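Local atomic coordinates of nucleoporin NUP145N (Chaetomium thermophilum, PDB entry 5HB6), a protein that probably serves as a structural component of the nuclear pore complex and docking partner for transport factors, the present piece being its autoproteolytic domain. Residues V29-G35 / V58-P62; A65-P69 / K79-V83; I87-W93 / P125-W130; I115-E121 / W130-V134. The protein carries 1 engineered substitution. All coordinates share one frame. Where two conformers were deposited one is given. Residue numbers count along the deposited sequence, not the author numbering.

Contact 1: V29-G35 / V58-P62; sequences VGRENVG and VILEP
Strand 29-31 and strand 58-61 run in nearly the same direction, 28° apart (signed crossing angle -28°), with 7.5 Å between their axes at closest approach. This is face-to-face packing of two sheets: the first strand belongs to the six-stranded antiparallel sheet of the autoproteolytic domain, the second to the two-stranded sheet laid against it. CA atoms are nearest at Val29-Val58 (7.5 Å), Arg31-Leu60 (6.4 Å) and Val34-Pro62 (5.0 Å). Within 29-35 the chain reverses at Glu32 and Asn33 and closes with a classic beta bulge, Val34 and Gly35 both facing Arg31; Arg31 N reaches Gly35 O at 2.9 Å, and Arg31 O accepts from Val34 N (3.0 Å) and Gly35 N (3.1 Å).

Leu60 (chi1 m, chi2 t) points into the interface, its CD1 lying 3.6 Å from Gly30 C and 4.2 Å from Val29 CG1. Val29 and Val58, both t, meet CG1 to CG1 at 3.7 Å, while Val34, also t, sets CG1 3.9 Å from Leu60 CB. Arg31 extends, all t, over the strand; its NE bonds to the carbonyl of Gly2. Arg31 NH1 donates to Leu60 O at 2.9 Å and to water 1 at 3.2 Å, which in turn donates to Glu61 OE2 at 2.9 Å.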
loop_
_atom_site.group_PDB
_atom_site.type_symbol
_atom_site.label_atom_id
_atom_site.label_comp_id
_atom_site.label_asym_id
_atom_site.label_seq_id
_atom_site.Cartn_x
_atom_site.Cartn_y
_atom_site.Cartn_z
ATOM N N VAL A 29 3.786 -0.320 -5.293
ATOM C CA VAL A 29 3.065 0.729 -5.997
ATOM C C VAL A 29 2.988 1.914 -5.073
ATOM O O VAL A 29 2.573 1.774 -3.921
ATOM C CB VAL A 29 1.664 0.269 -6.431
ATOM C CG1 VAL A 29 0.888 1.434 -7.099
ATOM C CG2 VAL A 29 1.774 -0.901 -7.395
ATOM N N GLY A 30 3.438 3.073 -5.558
ATOM C CA GLY A 30 3.436 4.266 -4.742
ATOM C C GLY A 30 2.841 5.447 -5.484
ATOM O O GLY A 30 2.602 5.395 -6.696
ATOM N N ARG A 31 2.604 6.506 -4.733
ATOM C CA ARG A 31 2.171 7.759 -5.327
ATOM C C ARG A 31 2.773 8.894 -4.525
ATOM O O ARG A 31 2.668 8.921 -3.301
ATOM C CB ARG A 31 0.653 7.882 -5.420
ATOM C CG ARG A 31 0.177 9.117 -6.170
ATOM C CD ARG A 31 -1.332 9.141 -6.257
ATOM N NE ARG A 31 -1.765 10.142 -7.215
ATOM C CZ ARG A 31 -3.026 10.414 -7.524
ATOM N NH1 ARG A 31 -4.020 9.807 -6.901
ATOM N NH2 ARG A 31 -3.289 11.327 -8.442
ATOM N N GLU A 32 3.410 9.823 -5.221
ATOM C CA GLU A 32 3.964 10.996 -4.572
ATOM C C GLU A 32 2.893 11.709 -3.756
ATOM O O GLU A 32 1.742 11.838 -4.186
ATOM C CB GLU A 32 4.489 11.968 -5.631
ATOM C CG GLU A 32 5.585 11.405 -6.498
ATOM C CD GLU A 32 5.975 12.338 -7.638
ATOM O OE1 GLU A 32 7.102 12.188 -8.150
ATOM O OE2 GLU A 32 5.159 13.205 -8.031
ATOM N N ASN A 33 3.279 12.131 -2.558
ATOM C CA ASN A 33 2.417 12.878 -1.657
ATOM C C ASN A 33 1.320 12.021 -1.050
ATOM O O ASN A 33 0.419 12.549 -0.391
ATOM C CB ASN A 33 1.849 14.145 -2.317
ATOM C CG ASN A 33 2.926 15.019 -2.843
ATOM O OD1 ASN A 33 3.824 15.411 -2.101
ATOM N ND2 ASN A 33 2.917 15.248 -4.142
ATOM N N VAL A 34 1.385 10.703 -1.222
ATOM C CA VAL A 34 0.394 9.812 -0.626
ATOM C C VAL A 34 1.062 8.715 0.194
ATOM O O VAL A 34 0.790 8.567 1.380
ATOM C CB VAL A 34 -0.569 9.206 -1.666
ATOM C CG1 VAL A 34 -1.527 8.199 -0.997
ATOM C CG2 VAL A 34 -1.310 10.301 -2.417
ATOM N N GLY A 35 1.901 7.907 -0.443
ATOM C CA GLY A 35 2.518 6.785 0.243
ATOM C C GLY A 35 2.679 5.619 -0.700
ATOM O O GLY A 35 2.840 5.807 -1.917
ATOM N N VAL A 58 -4.887 -0.403 -8.216
ATOM C CA VAL A 58 -4.366 0.162 -6.978
ATOM C C VAL A 58 -4.674 1.649 -6.999
ATOM O O VAL A 58 -4.216 2.371 -7.889
ATOM C CB VAL A 58 -2.860 -0.107 -6.816
ATOM C CG1 VAL A 58 -2.353 0.502 -5.506
ATOM C CG2 VAL A 58 -2.563 -1.607 -6.905
ATOM N N ILE A 59 -5.432 2.108 -6.005
ATOM C CA ILE A 59 -5.837 3.510 -5.919
ATOM C C ILE A 59 -5.211 4.080 -4.664
ATOM O O ILE A 59 -5.472 3.583 -3.557
ATOM C CB ILE A 59 -7.363 3.697 -5.884
ATOM C CG1 ILE A 59 -7.996 3.143 -7.154
ATOM C CG2 ILE A 59 -7.701 5.162 -5.808
ATOM C CD1 ILE A 59 -8.364 1.723 -7.067
ATOM N N LEU A 60 -4.420 5.133 -4.839
ATOM C CA LEU A 60 -3.752 5.828 -3.748
ATOM C C LEU A 60 -4.210 7.276 -3.752
ATOM O O LEU A 60 -3.907 8.028 -4.670
ATOM C CB LEU A 60 -2.235 5.728 -3.916
ATOM C CG LEU A 60 -1.693 4.322 -3.676
ATOM C CD1 LEU A 60 -0.248 4.198 -4.086
ATOM C CD2 LEU A 60 -1.806 3.956 -2.212
ATOM N N GLU A 61 -4.930 7.662 -2.717
ATOM C CA GLU A 61 -5.252 9.055 -2.456
ATOM C C GLU A 61 -4.890 9.329 -1.009
ATOM O O GLU A 61 -4.688 8.384 -0.232
ATOM C CB GLU A 61 -6.741 9.352 -2.709
ATOM C CG GLU A 61 -7.137 9.106 -4.170
ATOM C CD GLU A 61 -8.606 9.352 -4.449
ATOM O OE1 GLU A 61 -9.400 9.371 -3.486
ATOM O OE2 GLU A 61 -8.954 9.518 -5.636
ATOM N N PRO A 62 -4.753 10.595 -0.613
ATOM C CA PRO A 62 -4.262 10.866 0.741
ATOM C C PRO A 62 -5.040 10.089 1.786
ATOM O O PRO A 62 -6.265 10.112 1.840
ATOM C CB PRO A 62 -4.428 12.379 0.881
ATOM C CG PRO A 62 -4.237 12.877 -0.508
ATOM C CD PRO A 62 -4.988 11.854 -1.352
HETATM O O HOH W 1 -7.083 9.859 -7.811
#

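Contact 2: A65-P69 / K79-V83; sequences ATVYP and KGLNV
One direct hydrogen bond joins Tyr68, just past strand 64-67, to the loop ahead of strand 85-89: Leu81 N donates to Tyr68 OH at 2.9 Å, almost perfectly linear at 179°. Tyr68 has a positive phi (66/78) and an m rotamer, and its ring reaches across to the loop. Leu81 N and Asn82 N both lie at the ring edge, the latter 3.7 Å from Tyr68 CE2.

The backbone of 79-83 folds on itself to meet this ring. A type II' beta turn runs from Lys79 to Asn82, closed by Asn82 N to Lys79 O at 3.0 Å, and an inverse gamma turn centred on Asn82 follows, with a weak Val83 N to Leu81 O bond of 2.9 Å. Gly80 (57/-135) occupies the second turn position; its CA is 3.6 Å from Tyr68 OH, and a CB there would clash with that oxygen. In this autoproteolytic domain the turn borders the C-terminal end of the modelled chain: Asn82 OD1 takes a hydrogen bond from the amide of Phe137, beside His136, in the region of the His-Phe cleavage motif known from Nup98 relatives.

Apolar contacts complete the interface. Val67 (t) and Leu81 (m, t) have CA atoms 7.4 Å apart, with Val67 CG1 4.0 Å from Leu81 CB, and Tyr68 CE2 lies 3.9 Å from Leu81 CB.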
loop_
_atom_site.group_PDB
_atom_site.type_symbol
_atom_site.label_atom_id
_atom_site.label_comp_id
_atom_site.label_asym_id
_atom_site.label_seq_id
_atom_site.Cartn_x
_atom_site.Cartn_y
_atom_site.Cartn_z
ATOM N N ALA A 65 -5.550 3.814 0.756
ATOM C CA ALA A 65 -4.996 2.826 -0.155
ATOM C C ALA A 65 -6.058 1.764 -0.392
ATOM O O ALA A 65 -6.536 1.142 0.551
ATOM C CB ALA A 65 -3.723 2.210 0.415
ATOM N N THR A 66 -6.387 1.536 -1.653
ATOM C CA THR A 66 -7.414 0.592 -2.073
ATOM C C THR A 66 -6.815 -0.303 -3.147
ATOM O O THR A 66 -6.119 0.173 -4.051
ATOM C CB THR A 66 -8.664 1.330 -2.671
ATOM O OG1 THR A 66 -9.225 2.247 -1.730
ATOM C CG2 THR A 66 -9.769 0.335 -3.097
ATOM N N VAL A 67 -7.066 -1.599 -3.035
ATOM C CA VAL A 67 -6.653 -2.554 -4.053
ATOM C C VAL A 67 -7.883 -3.355 -4.460
ATOM O O VAL A 67 -8.522 -3.970 -3.603
ATOM C CB VAL A 67 -5.532 -3.474 -3.529
ATOM C CG1 VAL A 67 -5.063 -4.441 -4.613
ATOM C CG2 VAL A 67 -4.371 -2.643 -3.038
ATOM N N TYR A 68 -8.192 -3.368 -5.776
ATOM C CA TYR A 68 -9.374 -4.000 -6.369
ATOM C C TYR A 68 -10.652 -3.310 -5.915
ATOM O O TYR A 68 -11.378 -3.842 -5.066
ATOM C CB TYR A 68 -9.442 -5.499 -6.057
ATOM C CG TYR A 68 -8.308 -6.310 -6.655
ATOM C CD1 TYR A 68 -8.152 -6.412 -8.021
ATOM C CD2 TYR A 68 -7.395 -6.956 -5.841
ATOM C CE1 TYR A 68 -7.127 -7.142 -8.566
ATOM C CE2 TYR A 68 -6.358 -7.680 -6.372
ATOM C CZ TYR A 68 -6.213 -7.769 -7.732
ATOM O OH TYR A 68 -5.175 -8.523 -8.259
ATOM N N PRO A 69 -10.988 -2.155 -6.499
ATOM C CA PRO A 69 -12.185 -1.420 -6.069
ATOM C C PRO A 69 -13.498 -2.025 -6.552
ATOM O O PRO A 69 -14.548 -1.655 -6.019
ATOM C CB PRO A 69 -11.973 -0.029 -6.692
ATOM C CG PRO A 69 -11.215 -0.323 -7.940
ATOM C CD PRO A 69 -10.258 -1.433 -7.556
ATOM N N LYS A 79 -4.289 -14.655 -4.355
ATOM C CA LYS A 79 -4.124 -14.543 -5.795
ATOM C C LYS A 79 -4.006 -13.077 -6.193
ATOM O O LYS A 79 -4.510 -12.182 -5.505
ATOM C CB LYS A 79 -5.312 -15.159 -6.542
ATOM C CG LYS A 79 -5.490 -16.661 -6.324
ATOM C CD LYS A 79 -4.446 -17.476 -7.067
ATOM C CE LYS A 79 -4.706 -18.968 -6.937
ATOM N NZ LYS A 79 -6.048 -19.375 -7.464
ATOM N N GLY A 80 -3.328 -12.846 -7.312
ATOM C CA GLY A 80 -3.138 -11.495 -7.802
ATOM C C GLY A 80 -2.455 -10.641 -6.755
ATOM O O GLY A 80 -1.482 -11.057 -6.118
ATOM N N LEU A 81 -2.964 -9.427 -6.569
ATOM C CA LEU A 81 -2.473 -8.516 -5.551
ATOM C C LEU A 81 -3.239 -8.613 -4.230
ATOM O O LEU A 81 -3.007 -7.795 -3.333
ATOM C CB LEU A 81 -2.490 -7.087 -6.086
ATOM C CG LEU A 81 -1.607 -6.848 -7.297
ATOM C CD1 LEU A 81 -1.665 -5.417 -7.709
ATOM C CD2 LEU A 81 -0.171 -7.251 -7.012
ATOM N N ASN A 82 -4.130 -9.598 -4.081
ATOM C CA ASN A 82 -4.919 -9.755 -2.857
ATOM C C ASN A 82 -4.134 -10.610 -1.866
ATOM O O ASN A 82 -4.490 -11.737 -1.523
ATOM C CB ASN A 82 -6.284 -10.358 -3.181
ATOM C CG ASN A 82 -7.270 -10.220 -2.027
ATOM O OD1 ASN A 82 -6.985 -9.540 -1.036
ATOM N ND2 ASN A 82 -8.446 -10.850 -2.162
ATOM N N VAL A 83 -3.032 -10.028 -1.407
ATOM C CA VAL A 83 -2.008 -10.750 -0.661
ATOM C C VAL A 83 -1.492 -9.844 0.449
ATOM O O VAL A 83 -1.773 -8.635 0.468
ATOM C CB VAL A 83 -0.851 -11.191 -1.576
ATOM C CG1 VAL A 83 -1.350 -12.094 -2.707
ATOM C CG2 VAL A 83 -0.107 -9.977 -2.151
#

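Contact 3: I87-W93 / P125-W130; sequences ISLEHSW and PETGVW
Three backbone hydrogen bonds join the segments. Leu89 and Trp130 form an antiparallel hydrogen-bonded pair, CA atoms 5.4 Å apart: Leu89 N donates to Trp130 O at 2.9 Å and Trp130 N to Leu89 O at 3.1 Å. Beyond the pair Ser92 N reaches Gly128 O at 2.9 Å. Leu89 O also accepts from Ser92 OG (m) at 3.0 Å and meets Val129 CA in a CA-H...O contact of 3.3 Å. Water 2 extends the link, accepting from His91 N at 2.7 Å and donating to Thr127 O at 2.7 Å.

The strands involved, 85-89 and 129-134, are neighbours in the six-stranded sheet although helix 102-113 and strand 119-124 intervene in sequence. Past Leu89 the chain turns through His91 (71/28), whose NE2 bonds to Asn33 O; Gly128 (77/14), also at positive phi, lies against Trp93 in the turn leading toward strand 129-134.

Trp93 (m, chi2 107°) lays its six-membered ring over Gly128: the CA sits 3.5 Å from the centroid, 11° off the normal, a CH-pi contact. Pro125 O, 3.5 Å from Trp93 CZ3, and Glu126 O, 3.5 Å from Trp93 CH2, lie at the ring's edge. Ser92 CB approaches Trp130 CB to 3.5 Å, and Glu90 CG approaches Val129 CG2 to 4.0 Å.

A CB on Gly128 would clash with Trp93 CE2, so so close a CH-pi contact depends on a residue without a side chain, while the paired Leu89-Trp130 backbone bonds set the strand register.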
loop_
_atom_site.group_PDB
_atom_site.type_symbol
_atom_site.label_atom_id
_atom_site.label_comp_id
_atom_site.label_asym_id
_atom_site.label_seq_id
_atom_site.Cartn_x
_atom_site.Cartn_y
_atom_site.Cartn_z
ATOM N N ILE A 87 1.613 -1.104 4.066
ATOM C CA ILE A 87 1.053 0.144 3.549
ATOM C C ILE A 87 1.634 1.272 4.375
ATOM O O ILE A 87 1.643 1.198 5.605
ATOM C CB ILE A 87 -0.481 0.119 3.642
ATOM C CG1 ILE A 87 -1.016 -1.026 2.782
ATOM C CG2 ILE A 87 -1.068 1.445 3.239
ATOM C CD1 ILE A 87 -2.478 -1.248 2.961
ATOM N N SER A 88 2.102 2.320 3.711
ATOM C CA SER A 88 2.684 3.463 4.405
ATOM C C SER A 88 1.977 4.700 3.895
ATOM O O SER A 88 2.011 4.964 2.693
ATOM C CB SER A 88 4.201 3.537 4.130
ATOM O OG SER A 88 4.838 2.337 4.531
ATOM N N LEU A 89 1.362 5.444 4.800
ATOM C CA LEU A 89 0.524 6.585 4.433
ATOM C C LEU A 89 0.989 7.865 5.101
ATOM O O LEU A 89 1.012 7.978 6.336
ATOM C CB LEU A 89 -0.928 6.345 4.799
ATOM C CG LEU A 89 -1.616 5.240 4.015
ATOM C CD1 LEU A 89 -2.976 4.912 4.578
ATOM C CD2 LEU A 89 -1.734 5.578 2.545
ATOM N N GLU A 90 1.324 8.850 4.272
ATOM C CA GLU A 90 1.563 10.212 4.725
ATOM C C GLU A 90 0.287 10.830 5.308
ATOM O O GLU A 90 -0.825 10.311 5.155
ATOM C CB GLU A 90 2.047 11.093 3.560
ATOM C CG GLU A 90 3.385 10.629 2.994
ATOM C CD GLU A 90 3.908 11.494 1.868
ATOM O OE1 GLU A 90 3.477 12.652 1.758
ATOM O OE2 GLU A 90 4.744 11.000 1.101
ATOM N N HIS A 91 0.475 11.932 6.030
ATOM C CA HIS A 91 -0.634 12.770 6.489
ATOM C C HIS A 91 -1.459 12.102 7.584
ATOM O O HIS A 91 -2.652 12.371 7.721
ATOM C CB HIS A 91 -1.542 13.234 5.339
ATOM C CG HIS A 91 -0.792 13.581 4.102
ATOM N ND1 HIS A 91 0.167 14.563 4.062
ATOM C CD2 HIS A 91 -0.821 13.032 2.873
ATOM C CE1 HIS A 91 0.698 14.611 2.855
ATOM N NE2 HIS A 91 0.104 13.703 2.103
ATOM N N SER A 92 -0.831 11.226 8.360
ATOM C CA SER A 92 -1.499 10.444 9.383
ATOM C C SER A 92 -1.327 11.029 10.779
ATOM O O SER A 92 -1.412 10.295 11.776
ATOM C CB SER A 92 -1.030 8.994 9.323
ATOM O OG SER A 92 -1.347 8.424 8.057
ATOM N N TRP A 93 -1.184 12.359 10.852
ATOM C CA TRP A 93 -1.016 13.133 12.060
ATOM C C TRP A 93 -2.182 12.927 13.011
ATOM O O TRP A 93 -3.281 12.540 12.595
ATOM C CB TRP A 93 -1.025 14.621 11.692
ATOM C CG TRP A 93 -0.132 15.019 10.582
ATOM C CD1 TRP A 93 -0.521 15.358 9.321
ATOM C CD2 TRP A 93 1.288 15.132 10.615
ATOM N NE1 TRP A 93 0.570 15.662 8.561
ATOM C CE2 TRP A 93 1.702 15.527 9.328
ATOM C CE3 TRP A 93 2.253 14.918 11.597
ATOM C CZ2 TRP A 93 3.038 15.737 9.007
ATOM C CZ3 TRP A 93 3.576 15.138 11.278
ATOM C CH2 TRP A 93 3.959 15.548 10.001
ATOM N N PRO A 125 6.755 10.493 14.026
ATOM C CA PRO A 125 6.131 11.765 14.424
ATOM C C PRO A 125 6.617 12.965 13.635
ATOM O O PRO A 125 5.890 13.963 13.558
ATOM C CB PRO A 125 6.515 11.913 15.902
ATOM C CG PRO A 125 6.927 10.548 16.341
ATOM C CD PRO A 125 7.461 9.842 15.138
ATOM N N GLU A 126 7.819 12.908 13.059
ATOM C CA GLU A 126 8.343 14.029 12.286
ATOM C C GLU A 126 7.703 14.119 10.911
ATOM O O GLU A 126 7.420 15.219 10.430
ATOM C CB GLU A 126 9.857 13.897 12.130
ATOM C CG GLU A 126 10.461 15.036 11.343
ATOM C CD GLU A 126 11.971 15.019 11.351
ATOM O OE1 GLU A 126 12.557 13.960 11.660
ATOM O OE2 GLU A 126 12.568 16.076 11.051
ATOM N N THR A 127 7.476 12.976 10.264
ATOM C CA THR A 127 6.975 12.958 8.899
ATOM C C THR A 127 5.483 12.706 8.802
ATOM O O THR A 127 4.909 12.921 7.734
ATOM C CB THR A 127 7.676 11.879 8.076
ATOM O OG1 THR A 127 7.314 10.593 8.586
ATOM C CG2 THR A 127 9.180 12.043 8.145
ATOM N N GLY A 128 4.851 12.235 9.868
ATOM C CA GLY A 128 3.438 11.952 9.829
ATOM C C GLY A 128 3.066 10.667 9.127
ATOM O O GLY A 128 1.895 10.456 8.826
ATOM N N VAL A 129 4.024 9.785 8.874
ATOM C CA VAL A 129 3.773 8.550 8.140
ATOM C C VAL A 129 3.393 7.450 9.126
ATOM O O VAL A 129 4.153 7.111 10.052
ATOM C CB VAL A 129 4.994 8.128 7.316
ATOM C CG1 VAL A 129 4.796 6.738 6.685
ATOM C CG2 VAL A 129 5.247 9.133 6.214
ATOM N N TRP A 130 2.236 6.847 8.900
ATOM C CA TRP A 130 1.800 5.625 9.569
ATOM C C TRP A 130 1.971 4.458 8.617
ATOM O O TRP A 130 1.465 4.490 7.495
ATOM C CB TRP A 130 0.316 5.801 9.895
ATOM C CG TRP A 130 -0.447 4.580 10.382
ATOM C CD1 TRP A 130 -0.012 3.525 11.169
ATOM C CD2 TRP A 130 -1.808 4.312 10.095
ATOM N NE1 TRP A 130 -1.042 2.668 11.400
ATOM C CE2 TRP A 130 -2.155 3.116 10.746
ATOM C CE3 TRP A 130 -2.783 4.999 9.368
ATOM C CZ2 TRP A 130 -3.427 2.563 10.667
ATOM C CZ3 TRP A 130 -4.052 4.467 9.286
ATOM C CH2 TRP A 130 -4.361 3.246 9.918
HETATM O O HOH W 2 2.683 13.483 6.275
#

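Contact 4: I115-E121 / W130-V134; sequences IPDTTFE and WAFSV
This is the pairing within a beta hairpin, where strand 119-124, outermost in the six-stranded sheet, runs antiparallel to strand 129-134. The axes of 119-121 and 130-134 approach to 4.3 Å at 140°. Thr119 and Ser133 make a hydrogen-bonded pair (CA-CA 5.0 Å), Thr119 N to Ser133 O 2.9 Å and Ser133 N to Thr119 O 2.8 Å; Phe120 and Phe132 make the next, non-hydrogen-bonded pair (CA-CA 4.4 Å). Glu121 N then donates to Ala131 O at 2.9 Å.

A type II turn from Ile115 to Thr118, with Asp117 at 65/26, leads into the edge strand. Thr118 (p) holds it through OG1, 2.8 Å from Ile115 O. Water 3 donates to the same Thr118 OG1 at 2.9 Å and accepts from Trp130 NE1 at 3.0 Å.

On the Thr119-Ser133 face, Ser133 OG (m) donates to Glu121 OE2 at 2.7 Å and also bonds to Lys40 NZ. On the Phe120-Phe132 face, Thr118 CG2 lies 3.6 Å from Phe132 CD2. The Phe120 (t) ring meets the five-membered ring of Trp130 (t) rim to rim, centroids 5.9 Å apart, and Ile115 CG1 is 4.0 Å from Trp130 CZ2. Leu112 of helix 102-113 touches both Phe120 and Trp130, whereas Phe132 packs on Ile87 and Leu89 of strand 85-89.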
loop_
_atom_site.group_PDB
_atom_site.type_symbol
_atom_site.label_atom_id
_atom_site.label_comp_id
_atom_site.label_asym_id
_atom_site.label_seq_id
_atom_site.Cartn_x
_atom_site.Cartn_y
_atom_site.Cartn_z
ATOM N N ILE A 115 -6.203 0.262 15.336
ATOM C CA ILE A 115 -7.081 0.341 14.172
ATOM C C ILE A 115 -7.414 -1.064 13.681
ATOM O O ILE A 115 -6.504 -1.857 13.354
ATOM C CB ILE A 115 -6.464 1.200 13.055
ATOM C CG1 ILE A 115 -6.252 2.636 13.525
ATOM C CG2 ILE A 115 -7.337 1.195 11.797
ATOM C CD1 ILE A 115 -7.526 3.394 13.913
ATOM N N PRO A 116 -8.699 -1.410 13.594
ATOM C CA PRO A 116 -9.072 -2.770 13.193
ATOM C C PRO A 116 -8.537 -3.153 11.825
ATOM O O PRO A 116 -8.422 -2.329 10.917
ATOM C CB PRO A 116 -10.608 -2.725 13.189
ATOM C CG PRO A 116 -10.949 -1.660 14.141
ATOM C CD PRO A 116 -9.877 -0.624 13.999
ATOM N N ASP A 117 -8.218 -4.437 11.693
ATOM C CA ASP A 117 -7.826 -5.030 10.424
ATOM C C ASP A 117 -6.518 -4.453 9.911
ATOM O O ASP A 117 -6.272 -4.433 8.709
ATOM C CB ASP A 117 -8.942 -4.934 9.376
ATOM C CG ASP A 117 -10.190 -5.704 9.781
ATOM O OD1 ASP A 117 -10.057 -6.812 10.350
ATOM O OD2 ASP A 117 -11.304 -5.196 9.534
ATOM N N THR A 118 -5.682 -3.972 10.823
ATOM C CA THR A 118 -4.326 -3.558 10.492
ATOM C C THR A 118 -3.390 -4.103 11.559
ATOM O O THR A 118 -3.797 -4.332 12.704
ATOM C CB THR A 118 -4.150 -2.016 10.439
ATOM O OG1 THR A 118 -4.181 -1.459 11.764
ATOM C CG2 THR A 118 -5.194 -1.358 9.566
ATOM N N THR A 119 -2.126 -4.288 11.185
ATOM C CA THR A 119 -1.077 -4.638 12.137
ATOM C C THR A 119 -0.056 -3.510 12.117
ATOM O O THR A 119 0.651 -3.317 11.124
ATOM C CB THR A 119 -0.431 -5.962 11.755
ATOM O OG1 THR A 119 -1.421 -7.001 11.755
ATOM C CG2 THR A 119 0.649 -6.316 12.739
ATOM N N PHE A 120 -0.009 -2.732 13.189
ATOM C CA PHE A 120 0.838 -1.556 13.234
ATOM C C PHE A 120 2.282 -1.924 12.982
ATOM O O PHE A 120 2.793 -2.875 13.566
ATOM C CB PHE A 120 0.704 -0.937 14.627
ATOM C CG PHE A 120 1.521 0.297 14.841
ATOM C CD1 PHE A 120 1.002 1.545 14.534
ATOM C CD2 PHE A 120 2.774 0.224 15.425
ATOM C CE1 PHE A 120 1.736 2.676 14.767
ATOM C CE2 PHE A 120 3.505 1.348 15.666
ATOM C CZ PHE A 120 2.987 2.581 15.349
ATOM N N GLU A 121 2.947 -1.145 12.145
ATOM C CA GLU A 121 4.379 -1.254 11.916
ATOM C C GLU A 121 5.125 -0.079 12.510
ATOM O O GLU A 121 6.069 -0.259 13.271
ATOM C CB GLU A 121 4.649 -1.357 10.414
ATOM C CG GLU A 121 4.076 -2.639 9.824
ATOM C CD GLU A 121 5.056 -3.789 9.777
ATOM O OE1 GLU A 121 6.228 -3.606 10.159
ATOM O OE2 GLU A 121 4.635 -4.884 9.364
ATOM N N TRP A 130 2.236 6.847 8.900
ATOM C CA TRP A 130 1.800 5.625 9.569
ATOM C C TRP A 130 1.971 4.458 8.617
ATOM O O TRP A 130 1.465 4.490 7.495
ATOM C CB TRP A 130 0.316 5.801 9.895
ATOM C CG TRP A 130 -0.447 4.580 10.382
ATOM C CD1 TRP A 130 -0.012 3.525 11.169
ATOM C CD2 TRP A 130 -1.808 4.312 10.095
ATOM N NE1 TRP A 130 -1.042 2.668 11.400
ATOM C CE2 TRP A 130 -2.155 3.116 10.746
ATOM C CE3 TRP A 130 -2.783 4.999 9.368
ATOM C CZ2 TRP A 130 -3.427 2.563 10.667
ATOM C CZ3 TRP A 130 -4.052 4.467 9.286
ATOM C CH2 TRP A 130 -4.361 3.246 9.918
ATOM N N ALA A 131 2.666 3.433 9.089
ATOM C CA ALA A 131 2.871 2.216 8.325
ATOM C C ALA A 131 2.244 1.062 9.075
ATOM O O ALA A 131 2.330 0.978 10.304
ATOM C CB ALA A 131 4.342 1.957 8.074
ATOM N N PHE A 132 1.616 0.175 8.319
ATOM C CA PHE A 132 0.941 -0.970 8.901
ATOM C C PHE A 132 0.851 -2.072 7.857
ATOM O O PHE A 132 0.881 -1.803 6.647
ATOM C CB PHE A 132 -0.459 -0.588 9.395
ATOM C CG PHE A 132 -1.346 0.001 8.319
ATOM C CD1 PHE A 132 -1.293 1.357 8.011
ATOM C CD2 PHE A 132 -2.220 -0.799 7.612
ATOM C CE1 PHE A 132 -2.097 1.896 7.030
ATOM C CE2 PHE A 132 -3.038 -0.245 6.609
ATOM C CZ PHE A 132 -2.952 1.086 6.313
ATOM N N SER A 133 0.710 -3.305 8.322
ATOM C CA SER A 133 0.520 -4.430 7.428
ATOM C C SER A 133 -0.948 -4.843 7.409
ATOM O O SER A 133 -1.690 -4.691 8.381
ATOM C CB SER A 133 1.380 -5.623 7.842
ATOM O OG SER A 133 2.747 -5.431 7.522
ATOM N N VAL A 134 -1.334 -5.437 6.290
ATOM C CA VAL A 134 -2.609 -6.115 6.156
ATOM C C VAL A 134 -2.305 -7.512 5.634
ATOM O O VAL A 134 -1.279 -7.758 4.993
ATOM C CB VAL A 134 -3.587 -5.350 5.230
ATOM C CG1 VAL A 134 -3.854 -3.967 5.790
ATOM C CG2 VAL A 134 -3.072 -5.278 3.796
HETATM O O HOH W 3 -1.966 0.166 12.785
HETATM O O HOH W 4 -4.078 -6.831 9.734
#

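How the contacts relate
Contacts 1, 3 and 4 all reach the six-stranded sheet. Contacts 3 and 4 share Trp130, and Ile87 N lies 2.8 Å from Phe132 O, probably a hydrogen bond, so strand 129-134 pairs on both edges. Contact 1 meets contact 3 through probable hydrogen bonds Asn33 O to His91 NE2 (2.8 Å) and Val34 O to Glu90 N (3.0 Å). The two-stranded sheet connects contacts 1 and 2: Ile59 N is 2.8 Å from Thr66 O, and Leu60 CD2 packs on Ala65 CB at 3.7 Å. Contact 2, bordering His136 and Phe137, probably the His-Phe end of the cleavage site as in Nup98 relatives, lies about 21 Å from contact 3, centre to centre; Ala65 CB nevertheless touches Ile87 CG2 at 4.0 Å.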